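Local coordinates for thiamine pyrophosphokinase (Bacillus subtilis, PDB 3LM8), which transfers pyrophosphate from ATP to thiamine, yielding thiamine diphosphate and AMP, and serves in thiamine salvage, at residues K152-F157 against S190-H195. The protein carries 1 engineered substitution. Residues are numbered along the deposited sequence; the frame is centred on the assembly and turned at random.
Sequences KRYISF and SNELIH. With VIB (3-(4-amino-2-methyl-pyrimidin-5-ylmethyl)-5-(2-hydroxy-ethyl)-4-methyl-thiazol-3-ium), chain E.
Ile155 and Asn191 form a single antiparallel bridge, a hydrogen-bonded pair by the evidence of two reciprocal backbone bonds: Ile155 N to Asn191 O at 2.9 Å and Asn191 N to Ile155 O at 3.0 Å, the second the more bent of the two. It joins the edge strand 154-159, whose other side pairs with strand 207-212, to the loop before strand 197-202. A side chain extends the pairing. Ser156 OG stands beside its own backbone N (chi1 -61°) and accepts Ser190 N at 2.7 Å, almost straight at 175°.

The charged contact is a salt bridge between Arg153 NH1 and Glu192 OE1, 3.2 Å apart. The carboxylate oxygen lies near the guanidinium plane, at its edge, whereas NH1 comes from above the carboxylate plane; the two planes are 70° apart. Glu192 OE2 approaches Tyr154 CE2 to 3.6 Å, with ring and carboxylate nearly perpendicular, and has Lys173 as a weak, long ion-pair partner. An alanine in place of Glu192 would probably leave the Arg153 guanidinium without this acidic mate and freer to turn.

Between the two segments the apolar contact is made by Ile155 CD1, which meets Leu193 CD1 at 3.6 Å; both residues also touch Ile146 of strand 142-147.

Ser190 and Asn191 belong to the thiamine pocket, and Ser190 CB lies 3.4 Å from the ligand methyl carbon CM4. Backbone bonds and the serine hydroxyl thus tie pocket residues to a sheet edge, consistent with a fixed path for this part of the thiamine-binding wall, while the ion pair joins the same two segments at the exposed side chain of Arg153.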
ATOM      1  N   LYS A 152       9.121   0.929 -13.236  1.00 39.25           N
ATOM      2  CA  LYS A 152       9.515   1.847 -12.176  1.00 32.59           C
ATOM      3  C   LYS A 152      10.972   1.532 -11.902  1.00 27.26           C
ATOM      4  O   LYS A 152      11.276   0.457 -11.394  1.00 32.79           O
ATOM      5  CB  LYS A 152       8.676   1.595 -10.922  1.00 41.56           C
ATOM      6  CG  LYS A 152       7.173   1.661 -11.154  1.00 42.22           C
ATOM      7  CD  LYS A 152       6.399   1.461  -9.853  1.00 39.85           C
ATOM      8  CE  LYS A 152       4.917   1.283 -10.132  1.00 34.41           C
ATOM      9  NZ  LYS A 152       4.459   2.276 -11.138  1.00 37.66           N
ATOM     10  N   ARG A 153      11.864   2.469 -12.223  1.00 28.99           N
ATOM     11  CA  ARG A 153      13.303   2.251 -12.065  1.00 34.13           C
ATOM     12  C   ARG A 153      13.957   2.677 -10.765  1.00 30.14           C
ATOM     13  O   ARG A 153      15.086   2.268 -10.475  1.00 21.68           O
ATOM     14  CB  ARG A 153      14.063   2.919 -13.211  1.00 44.18           C
ATOM     15  CG  ARG A 153      14.162   4.434 -13.119  1.00 44.94           C
ATOM     16  CD  ARG A 153      14.917   4.975 -14.313  1.00 49.61           C
ATOM     17  NE  ARG A 153      16.233   4.354 -14.412  1.00 55.81           N
ATOM     18  CZ  ARG A 153      16.824   4.032 -15.557  1.00 56.58           C
ATOM     19  NH1 ARG A 153      18.025   3.472 -15.549  1.00 54.13           N
ATOM     20  NH2 ARG A 153      16.208   4.261 -16.709  1.00 49.02           N
ATOM     21  N   TYR A 154      13.271   3.506  -9.990  1.00 25.34           N
ATOM     22  CA  TYR A 154      13.842   3.971  -8.732  1.00 15.40           C
ATOM     23  C   TYR A 154      13.342   3.186  -7.535  1.00 19.62           C
ATOM     24  O   TYR A 154      12.173   2.821  -7.449  1.00 28.51           O
ATOM     25  CB  TYR A 154      13.560   5.460  -8.542  1.00 18.11           C
ATOM     26  CG  TYR A 154      14.018   6.313  -9.707  1.00 26.27           C
ATOM     27  CD1 TYR A 154      13.157   6.589 -10.768  1.00 22.86           C
ATOM     28  CD2 TYR A 154      15.317   6.834  -9.753  1.00 16.28           C
ATOM     29  CE1 TYR A 154      13.570   7.367 -11.842  1.00 26.73           C
ATOM     30  CE2 TYR A 154      15.741   7.610 -10.822  1.00 22.98           C
ATOM     31  CZ  TYR A 154      14.863   7.877 -11.866  1.00 30.89           C
ATOM     32  OH  TYR A 154      15.266   8.660 -12.928  1.00 32.33           O
ATOM     33  N   ILE A 155      14.267   2.914  -6.623  1.00  9.48           N
ATOM     34  CA  ILE A 155      13.995   2.165  -5.406  1.00  5.66           C
ATOM     35  C   ILE A 155      14.625   2.990  -4.308  1.00 25.60           C
ATOM     36  O   ILE A 155      15.844   3.102  -4.273  1.00 17.75           O
ATOM     37  CB  ILE A 155      14.718   0.813  -5.425  1.00 11.94           C
ATOM     38  CG1 ILE A 155      14.159  -0.062  -6.539  1.00 21.74           C
ATOM     39  CG2 ILE A 155      14.619   0.137  -4.062  1.00 20.93           C
ATOM     40  CD1 ILE A 155      15.201  -0.986  -7.134  1.00 21.91           C
ATOM     41  N   SER A 156      13.811   3.567  -3.428  1.00 27.36           N
ATOM     42  CA  SER A 156      14.324   4.376  -2.330  1.00 13.96           C
ATOM     43  C   SER A 156      14.085   3.693  -0.990  1.00 28.12           C
ATOM     44  O   SER A 156      13.121   2.954  -0.823  1.00 34.62           O
ATOM     45  CB  SER A 156      13.647   5.744  -2.326  1.00 15.10           C
ATOM     46  OG  SER A 156      13.900   6.440  -3.534  1.00 14.21           O
ATOM     47  N   PHE A 157      14.964   3.944  -0.030  1.00 25.25           N
ATOM     48  CA  PHE A 157      14.822   3.356   1.300  1.00 24.07           C
ATOM     49  C   PHE A 157      14.799   4.476   2.323  1.00 27.57           C
ATOM     50  O   PHE A 157      15.607   5.398   2.262  1.00 21.90           O
ATOM     51  CB  PHE A 157      15.989   2.418   1.611  1.00 15.54           C
ATOM     52  CG  PHE A 157      15.971   1.135   0.826  1.00 19.83           C
ATOM     53  CD1 PHE A 157      14.996   0.175   1.059  1.00 17.72           C
ATOM     54  CD2 PHE A 157      16.949   0.878  -0.129  1.00  7.54           C
ATOM     55  CE1 PHE A 157      14.994  -1.027   0.361  1.00 25.50           C
ATOM     56  CE2 PHE A 157      16.958  -0.315  -0.834  1.00 11.29           C
ATOM     57  CZ  PHE A 157      15.982  -1.272  -0.591  1.00 15.15           C
ATOM     58  N   SER A 190      16.386   7.336  -4.117  1.00 33.75           N
ATOM     59  CA  SER A 190      16.772   7.349  -5.518  1.00 29.64           C
ATOM     60  C   SER A 190      17.881   6.361  -5.887  1.00 36.43           C
ATOM     61  O   SER A 190      18.881   6.736  -6.507  1.00 44.12           O
ATOM     62  CB  SER A 190      17.175   8.767  -5.934  1.00 19.54           C
ATOM     63  OG  SER A 190      16.036   9.527  -6.296  1.00 29.02           O
ATOM     64  N   ASN A 191      17.705   5.102  -5.500  1.00 35.47           N
ATOM     65  CA  ASN A 191      18.679   4.072  -5.838  1.00 28.50           C
ATOM     66  C   ASN A 191      18.097   3.360  -7.056  1.00 28.09           C
ATOM     67  O   ASN A 191      16.976   3.641  -7.476  1.00 26.69           O
ATOM     68  CB  ASN A 191      18.861   3.084  -4.679  1.00 22.71           C
ATOM     69  CG  ASN A 191      20.249   2.457  -4.653  1.00 25.06           C
ATOM     70  OD1 ASN A 191      20.755   2.079  -3.589  1.00 22.89           O
ATOM     71  ND2 ASN A 191      20.871   2.340  -5.822  1.00 25.68           N
ATOM     72  N   GLU A 192      18.862   2.448  -7.627  1.00 31.83           N
ATOM     73  CA  GLU A 192      18.414   1.703  -8.793  1.00 26.36           C
ATOM     74  C   GLU A 192      19.010   0.314  -8.733  1.00 20.84           C
ATOM     75  O   GLU A 192      19.984   0.075  -8.016  1.00 25.34           O
ATOM     76  CB  GLU A 192      18.879   2.393 -10.077  1.00 24.79           C
ATOM     77  CG  GLU A 192      18.053   3.605 -10.500  1.00 29.97           C
ATOM     78  CD  GLU A 192      18.693   4.368 -11.652  1.00 42.70           C
ATOM     79  OE1 GLU A 192      19.188   3.724 -12.604  1.00 55.58           O
ATOM     80  OE2 GLU A 192      18.690   5.616 -11.610  1.00 28.47           O
ATOM     81  N   LEU A 193      18.419  -0.608  -9.480  1.00 28.28           N
ATOM     82  CA  LEU A 193      18.935  -1.969  -9.526  1.00 35.08           C
ATOM     83  C   LEU A 193      19.832  -2.061 -10.773  1.00 33.73           C
ATOM     84  O   LEU A 193      19.452  -1.583 -11.845  1.00 26.03           O
ATOM     85  CB  LEU A 193      17.763  -2.949  -9.631  1.00 31.32           C
ATOM     86  CG  LEU A 193      17.555  -4.003  -8.531  1.00 35.56           C
ATOM     87  CD1 LEU A 193      17.822  -3.430  -7.133  1.00 39.72           C
ATOM     88  CD2 LEU A 193      16.122  -4.532  -8.650  1.00 27.12           C
ATOM     89  N   ILE A 194      21.026  -2.634 -10.644  1.00 28.35           N
ATOM     90  CA  ILE A 194      21.885  -2.762 -11.820  1.00 29.01           C
ATOM     91  C   ILE A 194      21.897  -4.199 -12.321  1.00 37.39           C
ATOM     92  O   ILE A 194      22.464  -4.507 -13.366  1.00 38.04           O
ATOM     93  CB  ILE A 194      23.343  -2.307 -11.546  1.00 33.41           C
ATOM     94  CG1 ILE A 194      23.994  -3.202 -10.492  1.00 28.41           C
ATOM     95  CG2 ILE A 194      23.355  -0.841 -11.126  1.00 25.94           C
ATOM     96  CD1 ILE A 194      25.463  -2.904 -10.272  1.00 30.80           C
ATOM     97  N   HIS A 195      21.254  -5.076 -11.566  1.00 36.42           N
ATOM     98  CA  HIS A 195      21.181  -6.484 -11.926  1.00 35.79           C
ATOM     99  C   HIS A 195      19.713  -6.890 -12.040  1.00 35.06           C
ATOM    100  O   HIS A 195      18.818  -6.055 -11.884  1.00 30.70           O
ATOM    101  CB  HIS A 195      21.873  -7.338 -10.856  1.00 35.70           C
ATOM    102  CG  HIS A 195      23.367  -7.205 -10.831  1.00 33.13           C
ATOM    103  ND1 HIS A 195      24.040  -6.190 -11.475  1.00 25.27           N
ATOM    104  CD2 HIS A 195      24.314  -7.949 -10.213  1.00 34.59           C
ATOM    105  CE1 HIS A 195      25.336  -6.312 -11.254  1.00 29.22           C
ATOM    106  NE2 HIS A 195      25.530  -7.371 -10.490  1.00 32.65           N
TER
HETATM  107  CM2 VIB E 223      22.791   4.335  -0.557  1.00 21.52           C
HETATM  108  N4A VIB E 223      24.121   8.215  -3.049  1.00 42.36           N
HETATM  109  CM4 VIB E 223      20.324   9.723  -6.729  1.00 44.89           C
HETATM  110  O1  VIB E 223      20.861  13.492  -6.066  1.00 72.15           O
HETATM  111  C7  VIB E 223      19.582  13.610  -5.434  1.00 72.27           C
HETATM  112  C6  VIB E 223      18.898  12.242  -5.425  1.00 58.90           C
HETATM  113  C2  VIB E 223      21.156   9.814  -3.111  1.00 14.69           C
HETATM  114  S1  VIB E 223      20.248  11.304  -3.046  1.00 57.68           S
HETATM  115  C5  VIB E 223      19.792  11.218  -4.726  1.00 50.06           C
HETATM  116  C4  VIB E 223      20.415  10.088  -5.245  1.00 44.94           C
HETATM  117  N3  VIB E 223      21.121   9.368  -4.369  1.00 35.03           N
HETATM  118  C7A VIB E 223      21.820   8.146  -4.791  1.00 32.54           C
HETATM  119  C4A VIB E 223      23.224   7.257  -2.831  1.00 25.24           C
HETATM  120  N3A VIB E 223      23.428   6.341  -1.873  1.00 22.84           N
HETATM  121  C2A VIB E 223      22.528   5.373  -1.650  1.00 15.66           C
HETATM  122  N1A VIB E 223      21.406   5.310  -2.382  1.00 15.48           N
HETATM  123  C6A VIB E 223      21.165   6.190  -3.338  1.00 18.23           C
HETATM  124  C5A VIB E 223      22.073   7.208  -3.608  1.00 15.56           C